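Local coordinates for protein ribokinase RBSK (Mycobacterium tuberculosis, PDB 3GO6) that probably phosphorylates D-ribose at O-5, using ATP and a divalent cation such as magnesium, to give D-ribose 5-phosphate, at residues A112-D117 / D242-G247; G59-V64 / S286-C291; G229-P234 / R270-A275; H212-I215 / G221-Y224; L147-E152 / A156-A161. One frame throughout, in Å; residues are numbered along the deposited sequence.

Contact 1 of 5, residues A112-D117 / D242-G247; sequences AIIVVD and DTAGAG. With RIB (alpha-D-ribofuranose), chain C.
D242 OD1 accepts a 2.9 Å hydrogen bond from the backbone N of A244, while V116 of the facing strand packs both methyls beside the same oxygen, CG2 at 3.3 Å from OD1. That bond closes an Asx turn at the start of the D-T-A-G-A-G motif, a signature of PfkB-family sugar kinases. The N-H is moderately bent (146°) and meets the oxygen from 47° out of the carboxylate plane. Aspartate suits the place because its short side chain can reach forward to the N-H two residues on. Its other oxygen, OD2, accepts from the backbone N of G287, so both oxygens of this buried acid are used to fix loops, and D242, A244 and G287 all belong to the magnesium site. A type II turn from T243 to A246 follows, with G245 tolerating a positive phi (89°) and serving as N-cap of helix 246-257. The opposing strand, 110-116, belongs to the four-stranded sheet beside the sugar. I114 parts its branches: CD1 lies 3.8 Å from C3 of the ribose, whereas CG2 meets the small methyl of A244, CB, at 3.6 Å.

Contact 2 of 5, residues G59-V64 / S286-C291; sequences GANQAV and SGVGDC. With RIB (alpha-D-ribofuranose), chain C.
A chi1 of -66° swings CG of N61 opposite its own carbonyl carbon, and a chi2 of -15° then turns the amide so that OD1 faces G289 while ND2 faces V288 and the ribose. V288 answers with CG1 opposite its backbone N (chi1 178°), which places that methyl 3.8 Å from N61 ND2. The same V288 CG1 lies 3.4 Å from RIB O3. ND2 donates a somewhat bent hydrogen bond of 2.9 Å to this same O3, and a second one to OD2 of D248, the predicted catalytic base. On the other end of the amide, OD1 rests 3.4 Å from CA of G289, where the bare backbone of the glycine faces the amide. One water ties the two segments together, donating to N61 OD1 at 2.7 Å and to the carbonyl O of G289 at 2.8 Å, so both amide ends are engaged and the rotation of the group is fixed. Asparagine suits this buried place because it offers a donor and an acceptor together. Here the helix 58-68, which opens within the G-G-K-G-A-N sequence, meets the loop before helix 295-303 to form one wall of the ribose pocket of a PfkB-family kinase.

Contact 3 of 5, residues G229-P234 / R270-A275; sequences GVFEVP and RALRRA
This is an apolar contact between an outermost strand of the large sheet, 229-233, and helix 265-282 lying against it. The strand and helix segments run in roughly the same direction, at 35°, with their axes 9.5 Å apart at the closest. F231 and V233, two residues apart on the strand, point toward the helix and meet L272 and R273. A chi1 of 57° sets the F231 ring between its own backbone N and carbonyl carbon, from where CE1 reaches L272 CD1 at 4.0 Å. Leucine fits because its branched chain carries CD1 out to the phenyl ring, while CB nearer the helix lies 4.1 Å from V233 CG2. That same valine methyl sits in the plane of the F231 ring, at its edge. The other branch, V233 CG1, crosses the aliphatic part of R273 at about a right angle and touches its CG at 3.9 Å. An arginine suits this border, lending methylene groups to the valine while its extended chain carries the charged end onward. Beside it a water donates to P234 O at 3.2 Å and to R273 O at 2.8 Å. F231 also stacks on Y224 of the adjoining strand, and V233 touches C276, which contacts ADP in a nucleotide complex of this protein. A helix packed on the antiparallel end of a mostly parallel sheet fits the layered alpha/beta domain of the ribokinase family.

Contact 4 of 5, residues H212-I215 / G221-Y224; sequences HFVI and GARY
From CB, Y224 reaches back along the neighbouring strand toward H212, CG standing opposite its backbone N (chi1 171°). The carbonyl O of F213 lies near CG and CD1 of the ring; farther out, CE1 packs 3.7 Å from CB of H212. At the tip, OH and ND1 of H212 share a short hydrogen bond of 2.6 Å, made near the plane of the imidazole, and D228 N is a second partner of the hydroxyl. The two rings meet rim to rim, their planes at 42°, so the link is polar and not a stack. Tyrosine suits the place: its length carries the hydroxyl past V214, its pair partner, to H212 at the start of the opposite strand. The strands form a beta hairpin, in which V214 and Y224 make a non-hydrogen-bonded antiparallel pair, and I215 and R223 a hydrogen-bonded one with two nearly straight N-H...O bonds of 2.8 Å. On the sheet face opposite V214 and Y224, I215 and R223 lie side by side, pointing the same way. The arginine chain bends at chi3 (62°), turning one face of the guanidinium to CG1 and CD1 of I215, with CG1 4.0 Å from NH2, while a salt bridge to E200 holds the charge. Helix 265-282 covers the V214 and Y224 face through L272, helix 200-205 borders the I215 face, and strands 195-199 and 229-233 flank the hairpin in the sheet.

Contact 5 of 5, residues L147-E152 / A156-A161; sequences LLTQLE and ATALAA. With RIB (alpha-D-ribofuranose), chain C.
L147 stretches its side chain over A161, with CG opposite the backbone N (chi1 160°) and chi2 at 78°, so that both methyls face the alanine: CD1 and CD2 each lie 4.0 Å from its CB, and CD2 also comes within 3.6 Å of its carbonyl C. Two residues on, T149 likewise points a gamma atom, here OG1, opposite its backbone N (chi1 -163°). This hydroxyl rests 3.6 Å from A158 CB while hydrogen-bonding to the carbonyl O of V25 on the neighbouring strand; CG2 also touches the A158 methyl. Threonine thus satisfies a main-chain oxygen on one hand and offers a methyl to the helix on the other, and the alanines, one turn apart on the helix, are small enough to let it lie close. These are the first two elements of a beta-alpha-beta unit, strand 146-149 and helix 155-167, which continues into strand 171-175. The carbonyl O of Q150 is buried beneath A158 without a polar partner in the model. Beyond the strand the chain carries E152 to the sugar. Its side chain extends beyond CG and delivers OE2 to a 2.5 Å hydrogen bond donated by ribose O1, while OE1 accepts from S27 OG and N29 ND2.

Contacts 1, 2 and 5 all reach the ribose, each by a different part of the sugar. Contacts 1 and 2, with centres 10 Å apart, join directly through packing of A244 CB on V288 CG2 at 3.6 Å, which joins the two loops that both contribute to the magnesium site. Contact 2 in turn meets contact 5 through Q62 OE1 and Q150 NE2, 2.9 Å apart and probably hydrogen-bonded. Contacts 3 and 4, with centres about 7 Å apart, form the far end of the large sheet, where F231 O and Y224 N lie 2.7 Å apart in a probable hydrogen bond. That end, near residues that contact ADP in another structure of the enzyme, lies about 20 to 24 Å from the other contacts, centre to centre.

Contact 1 of 5, residues A112-D117 / D242-G247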
# COMPACT_ATOMS: atom_id res chain seq x y z
N ALA A 112 2.47 -6.95 1.44
CA ALA A 112 1.65 -7.17 0.25
C ALA A 112 0.56 -6.13 0.08
O ALA A 112 0.02 -5.64 1.08
CB ALA A 112 1.05 -8.55 0.27
N ILE A 113 0.23 -5.81 -1.18
CA ILE A 113 -0.87 -4.90 -1.49
C ILE A 113 -1.98 -5.74 -2.10
O ILE A 113 -1.77 -6.41 -3.12
CB ILE A 113 -0.46 -3.80 -2.53
CG1 ILE A 113 0.81 -3.06 -2.10
CG2 ILE A 113 -1.63 -2.80 -2.78
CD1 ILE A 113 0.73 -2.44 -0.70
N ILE A 114 -3.16 -5.69 -1.49
CA ILE A 114 -4.32 -6.39 -2.01
C ILE A 114 -5.33 -5.32 -2.43
O ILE A 114 -5.67 -4.45 -1.63
CB ILE A 114 -4.99 -7.30 -0.94
CG1 ILE A 114 -3.96 -8.07 -0.07
CG2 ILE A 114 -6.13 -8.16 -1.59
CD1 ILE A 114 -3.26 -9.08 -0.74
N VAL A 115 -5.81 -5.39 -3.66
CA VAL A 115 -6.82 -4.43 -4.11
C VAL A 115 -8.08 -5.21 -4.49
O VAL A 115 -8.01 -6.19 -5.24
CB VAL A 115 -6.31 -3.59 -5.30
CG1 VAL A 115 -7.30 -2.44 -5.62
CG2 VAL A 115 -4.93 -3.04 -5.00
N VAL A 116 -9.23 -4.79 -3.96
CA VAL A 116 -10.49 -5.54 -4.12
C VAL A 116 -11.47 -4.56 -4.77
O VAL A 116 -11.65 -3.44 -4.27
CB VAL A 116 -11.04 -6.05 -2.76
CG1 VAL A 116 -12.38 -6.82 -2.93
CG2 VAL A 116 -9.99 -6.94 -2.08
N ASP A 117 -12.03 -4.96 -5.91
CA ASP A 117 -12.93 -4.09 -6.68
C ASP A 117 -14.42 -4.38 -6.43
O ASP A 117 -14.78 -5.21 -5.59
CB ASP A 117 -12.57 -4.08 -8.20
CG ASP A 117 -12.94 -5.39 -8.94
OD1 ASP A 117 -13.79 -6.17 -8.47
OD2 ASP A 117 -12.38 -5.62 -10.03
N ASP A 242 -15.54 -10.62 -0.89
CA ASP A 242 -14.12 -10.39 -1.13
C ASP A 242 -13.46 -11.74 -1.40
O ASP A 242 -13.35 -12.56 -0.51
CB ASP A 242 -13.50 -9.72 0.11
CG ASP A 242 -12.00 -9.49 -0.02
OD1 ASP A 242 -11.41 -9.77 -1.08
OD2 ASP A 242 -11.41 -8.99 0.98
N THR A 243 -13.03 -11.96 -2.64
CA THR A 243 -12.40 -13.22 -3.04
C THR A 243 -10.95 -13.35 -2.54
O THR A 243 -10.39 -14.44 -2.55
CB THR A 243 -12.42 -13.42 -4.56
OG1 THR A 243 -11.72 -12.34 -5.18
CG2 THR A 243 -13.86 -13.46 -5.09
N ALA A 244 -10.34 -12.23 -2.14
CA ALA A 244 -8.95 -12.28 -1.68
C ALA A 244 -8.83 -13.22 -0.48
O ALA A 244 -9.69 -13.23 0.41
CB ALA A 244 -8.46 -10.89 -1.33
N GLY A 245 -7.79 -14.04 -0.50
CA GLY A 245 -7.54 -14.96 0.59
C GLY A 245 -8.25 -16.29 0.42
O GLY A 245 -7.92 -17.24 1.10
N ALA A 246 -9.23 -16.38 -0.48
CA ALA A 246 -10.01 -17.63 -0.55
C ALA A 246 -9.19 -18.80 -1.09
O ALA A 246 -9.40 -19.96 -0.68
CB ALA A 246 -11.29 -17.44 -1.36
N GLY A 247 -8.29 -18.51 -2.03
CA GLY A 247 -7.40 -19.54 -2.57
C GLY A 247 -6.50 -20.14 -1.50
O GLY A 247 -6.25 -21.34 -1.50
O5 RIB C . -3.36 -15.07 -1.26
C5 RIB C . -3.37 -13.77 -0.63
C4 RIB C . -2.00 -13.52 0.03
O4 RIB C . -1.03 -13.33 -1.02
C3 RIB C . -1.95 -12.24 0.84
O3 RIB C . -2.13 -12.43 2.27
C2 RIB C . -0.60 -11.63 0.49
O2 RIB C . 0.24 -11.50 1.65
C1 RIB C . 0.04 -12.51 -0.58
O1 RIB C . 1.06 -13.36 -0.04

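Contact 2 of 5, residues G59-V64 / S286-C291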
# COMPACT_ATOMS: atom_id res chain seq x y z
N GLY A 59 1.69 -18.27 2.99
CA GLY A 59 2.06 -19.38 3.88
C GLY A 59 1.32 -19.27 5.20
O GLY A 59 0.72 -20.24 5.69
N ALA A 60 1.36 -18.08 5.79
CA ALA A 60 0.65 -17.82 7.04
C ALA A 60 -0.85 -18.11 6.87
O ALA A 60 -1.45 -18.77 7.71
CB ALA A 60 0.87 -16.37 7.46
N ASN A 61 -1.44 -17.60 5.79
CA ASN A 61 -2.88 -17.78 5.53
C ASN A 61 -3.23 -19.26 5.39
O ASN A 61 -4.28 -19.71 5.90
CB ASN A 61 -3.32 -17.08 4.23
CG ASN A 61 -3.21 -15.58 4.30
OD1 ASN A 61 -3.07 -15.00 5.37
ND2 ASN A 61 -3.31 -14.94 3.13
N GLN A 62 -2.38 -20.01 4.69
CA GLN A 62 -2.64 -21.44 4.49
C GLN A 62 -2.49 -22.23 5.79
O GLN A 62 -3.27 -23.14 6.06
CB GLN A 62 -1.76 -22.01 3.37
CG GLN A 62 -2.20 -21.42 2.02
CD GLN A 62 -1.34 -21.80 0.86
OE1 GLN A 62 -0.54 -22.72 0.94
NE2 GLN A 62 -1.50 -21.07 -0.25
N ALA A 63 -1.51 -21.84 6.62
CA ALA A 63 -1.32 -22.46 7.93
C ALA A 63 -2.54 -22.20 8.83
O ALA A 63 -3.03 -23.13 9.50
CB ALA A 63 -0.01 -21.93 8.58
N VAL A 64 -3.02 -20.96 8.85
CA VAL A 64 -4.19 -20.58 9.65
C VAL A 64 -5.46 -21.34 9.22
O VAL A 64 -6.21 -21.87 10.05
CB VAL A 64 -4.43 -19.05 9.62
CG1 VAL A 64 -5.79 -18.71 10.19
CG2 VAL A 64 -3.31 -18.31 10.43
N SER A 286 -14.91 -9.98 4.30
CA SER A 286 -13.92 -8.97 3.92
C SER A 286 -12.60 -9.30 4.61
O SER A 286 -12.57 -9.74 5.76
CB SER A 286 -14.38 -7.57 4.35
OG SER A 286 -15.48 -7.15 3.56
N GLY A 287 -11.50 -9.09 3.94
CA GLY A 287 -10.27 -9.41 4.61
C GLY A 287 -9.69 -10.71 4.10
O GLY A 287 -10.42 -11.59 3.59
N VAL A 288 -8.38 -10.82 4.25
CA VAL A 288 -7.59 -11.80 3.54
C VAL A 288 -7.11 -12.85 4.53
O VAL A 288 -7.36 -14.05 4.37
CB VAL A 288 -6.40 -11.09 2.81
CG1 VAL A 288 -5.52 -12.09 2.08
CG2 VAL A 288 -6.93 -10.02 1.84
N GLY A 289 -6.42 -12.39 5.58
CA GLY A 289 -5.77 -13.29 6.53
C GLY A 289 -6.67 -13.88 7.61
O GLY A 289 -6.26 -14.81 8.32
N ASP A 290 -7.88 -13.36 7.73
CA ASP A 290 -8.77 -13.79 8.79
C ASP A 290 -10.10 -14.39 8.31
O ASP A 290 -11.08 -14.47 9.07
CB ASP A 290 -9.01 -12.64 9.77
CG ASP A 290 -9.57 -13.10 11.12
OD1 ASP A 290 -8.96 -13.98 11.78
OD2 ASP A 290 -10.63 -12.58 11.53
N CYS A 291 -10.14 -14.90 7.08
CA CYS A 291 -11.41 -15.36 6.50
C CYS A 291 -11.64 -16.88 6.48
O CYS A 291 -12.68 -17.34 5.97
CB CYS A 291 -11.55 -14.80 5.08
SG CYS A 291 -10.29 -15.39 3.91
O5 RIB C . -3.36 -15.07 -1.26
C5 RIB C . -3.37 -13.77 -0.63
C4 RIB C . -2.00 -13.52 0.03
O4 RIB C . -1.03 -13.33 -1.02
C3 RIB C . -1.95 -12.24 0.84
O3 RIB C . -2.13 -12.43 2.27
C2 RIB C . -0.60 -11.63 0.49
O2 RIB C . 0.24 -11.50 1.65
C1 RIB C . 0.04 -12.51 -0.58
O1 RIB C . 1.06 -13.36 -0.04
O HOH W 1 -3.65 -15.64 7.90

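Contact 3 of 5, residues G229-P234 / R270-A275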
# COMPACT_ATOMS: atom_id res chain seq x y z
N GLY A 229 -8.15 -39.70 -12.73
CA GLY A 229 -8.85 -39.29 -13.94
C GLY A 229 -8.99 -37.79 -14.08
O GLY A 229 -8.08 -37.03 -13.73
N VAL A 230 -10.15 -37.37 -14.60
CA VAL A 230 -10.44 -35.98 -14.93
C VAL A 230 -11.88 -35.70 -14.52
O VAL A 230 -12.80 -36.37 -15.00
CB VAL A 230 -10.24 -35.70 -16.45
CG1 VAL A 230 -10.74 -34.31 -16.85
CG2 VAL A 230 -8.78 -35.86 -16.86
N PHE A 231 -12.07 -34.76 -13.60
CA PHE A 231 -13.41 -34.39 -13.14
C PHE A 231 -13.43 -33.00 -12.52
O PHE A 231 -12.37 -32.38 -12.29
CB PHE A 231 -14.01 -35.43 -12.17
CG PHE A 231 -13.17 -35.71 -10.94
CD1 PHE A 231 -13.32 -34.93 -9.78
CD2 PHE A 231 -12.26 -36.77 -10.92
CE1 PHE A 231 -12.55 -35.19 -8.64
CE2 PHE A 231 -11.49 -37.04 -9.77
CZ PHE A 231 -11.63 -36.25 -8.63
N GLU A 232 -14.63 -32.50 -12.27
CA GLU A 232 -14.81 -31.21 -11.62
C GLU A 232 -15.52 -31.40 -10.29
O GLU A 232 -16.24 -32.39 -10.08
CB GLU A 232 -15.54 -30.22 -12.55
CG GLU A 232 -14.80 -30.02 -13.90
CD GLU A 232 -15.05 -28.67 -14.56
OE1 GLU A 232 -16.01 -27.96 -14.17
OE2 GLU A 232 -14.25 -28.31 -15.48
N VAL A 233 -15.27 -30.47 -9.37
CA VAL A 233 -15.87 -30.50 -8.04
C VAL A 233 -16.46 -29.11 -7.83
O VAL A 233 -15.70 -28.13 -7.80
CB VAL A 233 -14.84 -30.82 -6.93
CG1 VAL A 233 -15.51 -30.83 -5.57
CG2 VAL A 233 -14.15 -32.17 -7.18
N PRO A 234 -17.80 -29.00 -7.73
CA PRO A 234 -18.47 -27.71 -7.51
C PRO A 234 -18.31 -27.14 -6.10
O PRO A 234 -18.05 -27.87 -5.13
CB PRO A 234 -19.95 -28.02 -7.78
CG PRO A 234 -20.10 -29.44 -7.38
CD PRO A 234 -18.80 -30.09 -7.88
N ARG A 270 -13.21 -36.30 -0.95
CA ARG A 270 -13.72 -35.65 0.26
C ARG A 270 -12.89 -34.39 0.60
O ARG A 270 -13.44 -33.36 0.98
CB ARG A 270 -13.72 -36.63 1.43
CG ARG A 270 -14.24 -36.05 2.73
CD ARG A 270 -13.80 -36.89 3.94
NE ARG A 270 -14.05 -36.19 5.20
CZ ARG A 270 -13.14 -35.44 5.85
NH1 ARG A 270 -11.91 -35.30 5.38
NH2 ARG A 270 -13.48 -34.83 6.98
N ALA A 271 -11.57 -34.48 0.45
CA ALA A 271 -10.69 -33.32 0.69
C ALA A 271 -11.04 -32.20 -0.28
O ALA A 271 -11.15 -31.03 0.12
CB ALA A 271 -9.21 -33.74 0.53
N LEU A 272 -11.21 -32.54 -1.55
CA LEU A 272 -11.59 -31.56 -2.59
C LEU A 272 -12.93 -30.87 -2.32
O LEU A 272 -13.04 -29.65 -2.45
CB LEU A 272 -11.56 -32.20 -3.99
CG LEU A 272 -10.19 -32.65 -4.54
CD1 LEU A 272 -10.35 -33.71 -5.62
CD2 LEU A 272 -9.38 -31.46 -5.09
N ARG A 273 -13.94 -31.66 -1.91
CA ARG A 273 -15.25 -31.10 -1.56
C ARG A 273 -15.15 -30.12 -0.40
O ARG A 273 -15.76 -29.05 -0.44
CB ARG A 273 -16.26 -32.21 -1.22
CG ARG A 273 -16.79 -32.89 -2.49
CD ARG A 273 -17.56 -34.17 -2.21
NE ARG A 273 -18.04 -34.73 -3.47
CZ ARG A 273 -18.59 -35.94 -3.63
NH1 ARG A 273 -18.72 -36.77 -2.59
NH2 ARG A 273 -19.00 -36.33 -4.84
N ARG A 274 -14.41 -30.49 0.64
CA ARG A 274 -14.26 -29.64 1.82
C ARG A 274 -13.50 -28.36 1.47
O ARG A 274 -13.88 -27.28 1.91
CB ARG A 274 -13.57 -30.42 2.94
CG ARG A 274 -14.49 -31.52 3.52
CD ARG A 274 -13.85 -32.33 4.64
NE ARG A 274 -13.68 -31.51 5.83
CZ ARG A 274 -14.65 -31.21 6.70
NH1 ARG A 274 -15.89 -31.67 6.51
NH2 ARG A 274 -14.38 -30.43 7.75
N ALA A 275 -12.44 -28.49 0.67
CA ALA A 275 -11.64 -27.33 0.27
C ALA A 275 -12.49 -26.38 -0.58
O ALA A 275 -12.45 -25.15 -0.39
CB ALA A 275 -10.36 -27.78 -0.48
O HOH W 2 -18.05 -28.51 -1.99

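Contact 4 of 5, residues H212-I215 / G221-Y224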
# COMPACT_ATOMS: atom_id res chain seq x y z
N HIS A 212 -1.53 -35.47 -8.67
CA HIS A 212 -2.87 -34.91 -8.48
C HIS A 212 -2.83 -33.39 -8.76
O HIS A 212 -2.35 -32.63 -7.93
CB HIS A 212 -3.36 -35.19 -7.06
CG HIS A 212 -3.24 -36.62 -6.65
ND1 HIS A 212 -4.11 -37.60 -7.10
CD2 HIS A 212 -2.36 -37.26 -5.84
CE1 HIS A 212 -3.76 -38.77 -6.58
NE2 HIS A 212 -2.70 -38.59 -5.81
N PHE A 213 -3.32 -32.97 -9.93
CA PHE A 213 -3.34 -31.56 -10.33
C PHE A 213 -4.71 -31.00 -9.97
O PHE A 213 -5.73 -31.46 -10.49
CB PHE A 213 -3.08 -31.41 -11.84
CG PHE A 213 -2.27 -30.19 -12.23
CD1 PHE A 213 -2.16 -29.07 -11.38
CD2 PHE A 213 -1.64 -30.14 -13.49
CE1 PHE A 213 -1.41 -27.95 -11.76
CE2 PHE A 213 -0.88 -29.03 -13.88
CZ PHE A 213 -0.76 -27.92 -13.02
N VAL A 214 -4.73 -30.04 -9.04
CA VAL A 214 -5.97 -29.44 -8.53
C VAL A 214 -6.02 -28.02 -9.05
O VAL A 214 -5.28 -27.13 -8.60
CB VAL A 214 -6.04 -29.47 -6.98
CG1 VAL A 214 -7.34 -28.82 -6.48
CG2 VAL A 214 -5.95 -30.91 -6.45
N ILE A 215 -6.88 -27.78 -10.03
CA ILE A 215 -6.92 -26.49 -10.69
C ILE A 215 -8.16 -25.75 -10.21
O ILE A 215 -9.28 -26.16 -10.50
CB ILE A 215 -6.89 -26.59 -12.24
CG1 ILE A 215 -5.65 -27.35 -12.73
CG2 ILE A 215 -6.90 -25.21 -12.88
CD1 ILE A 215 -5.92 -28.84 -12.88
N GLY A 221 -15.62 -23.91 -8.33
CA GLY A 221 -14.94 -24.88 -7.47
C GLY A 221 -13.54 -25.21 -7.96
O GLY A 221 -12.63 -24.38 -7.91
N ALA A 222 -13.36 -26.44 -8.44
CA ALA A 222 -12.06 -26.91 -8.88
C ALA A 222 -12.20 -28.04 -9.91
O ALA A 222 -13.21 -28.75 -9.93
CB ALA A 222 -11.21 -27.38 -7.68
N ARG A 223 -11.18 -28.15 -10.75
CA ARG A 223 -11.03 -29.21 -11.75
C ARG A 223 -9.87 -30.10 -11.26
O ARG A 223 -8.85 -29.58 -10.79
CB ARG A 223 -10.63 -28.53 -13.06
CG ARG A 223 -10.72 -29.30 -14.31
CD ARG A 223 -10.74 -28.34 -15.53
NE ARG A 223 -9.55 -27.50 -15.72
CZ ARG A 223 -8.37 -27.94 -16.18
NH1 ARG A 223 -8.20 -29.22 -16.46
NH2 ARG A 223 -7.36 -27.10 -16.35
N TYR A 224 -10.04 -31.41 -11.35
CA TYR A 224 -8.96 -32.36 -11.03
C TYR A 224 -8.46 -33.06 -12.30
O TYR A 224 -9.28 -33.51 -13.12
CB TYR A 224 -9.44 -33.38 -10.00
CG TYR A 224 -8.50 -34.53 -9.76
CD1 TYR A 224 -7.68 -34.56 -8.62
CD2 TYR A 224 -8.41 -35.60 -10.66
CE1 TYR A 224 -6.81 -35.60 -8.39
CE2 TYR A 224 -7.53 -36.66 -10.43
CZ TYR A 224 -6.74 -36.66 -9.30
OH TYR A 224 -5.88 -37.69 -9.06

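Contact 5 of 5, residues L147-E152 / A156-A161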
# COMPACT_ATOMS: atom_id res chain seq x y z
N LEU A 147 3.29 -31.80 3.74
CA LEU A 147 4.01 -30.53 3.54
C LEU A 147 3.21 -29.66 2.56
O LEU A 147 2.86 -30.11 1.48
CB LEU A 147 5.43 -30.76 2.99
CG LEU A 147 6.05 -29.52 2.31
CD1 LEU A 147 6.57 -28.50 3.30
CD2 LEU A 147 7.11 -29.88 1.31
N LEU A 148 2.91 -28.43 2.94
CA LEU A 148 2.30 -27.50 2.02
C LEU A 148 3.23 -26.30 1.82
O LEU A 148 3.68 -25.66 2.80
CB LEU A 148 0.90 -27.08 2.52
CG LEU A 148 0.16 -25.97 1.78
CD1 LEU A 148 -0.11 -26.36 0.32
CD2 LEU A 148 -1.13 -25.60 2.50
N THR A 149 3.53 -25.99 0.56
CA THR A 149 4.46 -24.90 0.26
C THR A 149 3.95 -24.06 -0.92
O THR A 149 3.06 -24.50 -1.65
CB THR A 149 5.90 -25.46 0.04
OG1 THR A 149 6.85 -24.40 0.12
CG2 THR A 149 6.04 -26.16 -1.30
N GLN A 150 4.47 -22.84 -1.06
CA GLN A 150 4.12 -21.93 -2.17
C GLN A 150 5.40 -21.25 -2.60
O GLN A 150 6.48 -21.57 -2.09
CB GLN A 150 3.06 -20.86 -1.80
CG GLN A 150 2.06 -21.28 -0.70
CD GLN A 150 2.72 -21.30 0.70
OE1 GLN A 150 3.65 -20.54 0.95
NE2 GLN A 150 2.23 -22.17 1.58
N LEU A 151 5.29 -20.32 -3.55
CA LEU A 151 6.46 -19.87 -4.28
C LEU A 151 6.86 -18.40 -4.07
O LEU A 151 7.60 -17.84 -4.90
CB LEU A 151 6.30 -20.20 -5.78
CG LEU A 151 5.83 -21.63 -6.16
CD1 LEU A 151 5.69 -21.78 -7.67
CD2 LEU A 151 6.75 -22.70 -5.61
N GLU A 152 6.42 -17.78 -2.97
CA GLU A 152 6.93 -16.44 -2.63
C GLU A 152 8.31 -16.52 -1.95
O GLU A 152 9.10 -15.57 -2.01
CB GLU A 152 5.96 -15.65 -1.75
CG GLU A 152 4.54 -15.46 -2.35
CD GLU A 152 3.64 -14.60 -1.45
OE1 GLU A 152 4.02 -14.29 -0.28
OE2 GLU A 152 2.56 -14.19 -1.91
N ALA A 156 14.12 -22.92 -4.42
CA ALA A 156 15.11 -23.89 -3.91
C ALA A 156 14.82 -24.27 -2.46
O ALA A 156 15.13 -25.39 -2.04
CB ALA A 156 16.51 -23.34 -4.04
N THR A 157 14.27 -23.35 -1.68
CA THR A 157 13.83 -23.66 -0.31
C THR A 157 12.58 -24.55 -0.27
O THR A 157 12.52 -25.51 0.50
CB THR A 157 13.60 -22.37 0.50
OG1 THR A 157 14.85 -21.66 0.60
CG2 THR A 157 13.08 -22.70 1.91
N ALA A 158 11.56 -24.21 -1.07
CA ALA A 158 10.42 -25.11 -1.28
C ALA A 158 10.87 -26.53 -1.69
O ALA A 158 10.39 -27.52 -1.14
CB ALA A 158 9.50 -24.52 -2.37
N LEU A 159 11.80 -26.59 -2.65
CA LEU A 159 12.35 -27.86 -3.16
C LEU A 159 13.04 -28.68 -2.08
O LEU A 159 12.80 -29.87 -1.96
CB LEU A 159 13.32 -27.60 -4.33
CG LEU A 159 14.02 -28.81 -4.97
CD1 LEU A 159 12.99 -29.76 -5.56
CD2 LEU A 159 15.01 -28.36 -6.04
N ALA A 160 13.90 -28.04 -1.28
CA ALA A 160 14.53 -28.71 -0.14
C ALA A 160 13.52 -29.27 0.84
O ALA A 160 13.66 -30.39 1.30
CB ALA A 160 15.50 -27.79 0.56
N ALA A 161 12.48 -28.49 1.18
CA ALA A 161 11.42 -28.98 2.06
C ALA A 161 10.73 -30.18 1.43
O ALA A 161 10.44 -31.18 2.12
CB ALA A 161 10.41 -27.88 2.35
O5 RIB C . -3.36 -15.07 -1.26
C5 RIB C . -3.37 -13.77 -0.63
C4 RIB C . -2.00 -13.52 0.03
O4 RIB C . -1.03 -13.33 -1.02
C3 RIB C . -1.95 -12.24 0.84
O3 RIB C . -2.13 -12.43 2.27
C2 RIB C . -0.60 -11.63 0.49
O2 RIB C . 0.24 -11.50 1.65
C1 RIB C . 0.04 -12.51 -0.58
O1 RIB C . 1.06 -13.36 -0.04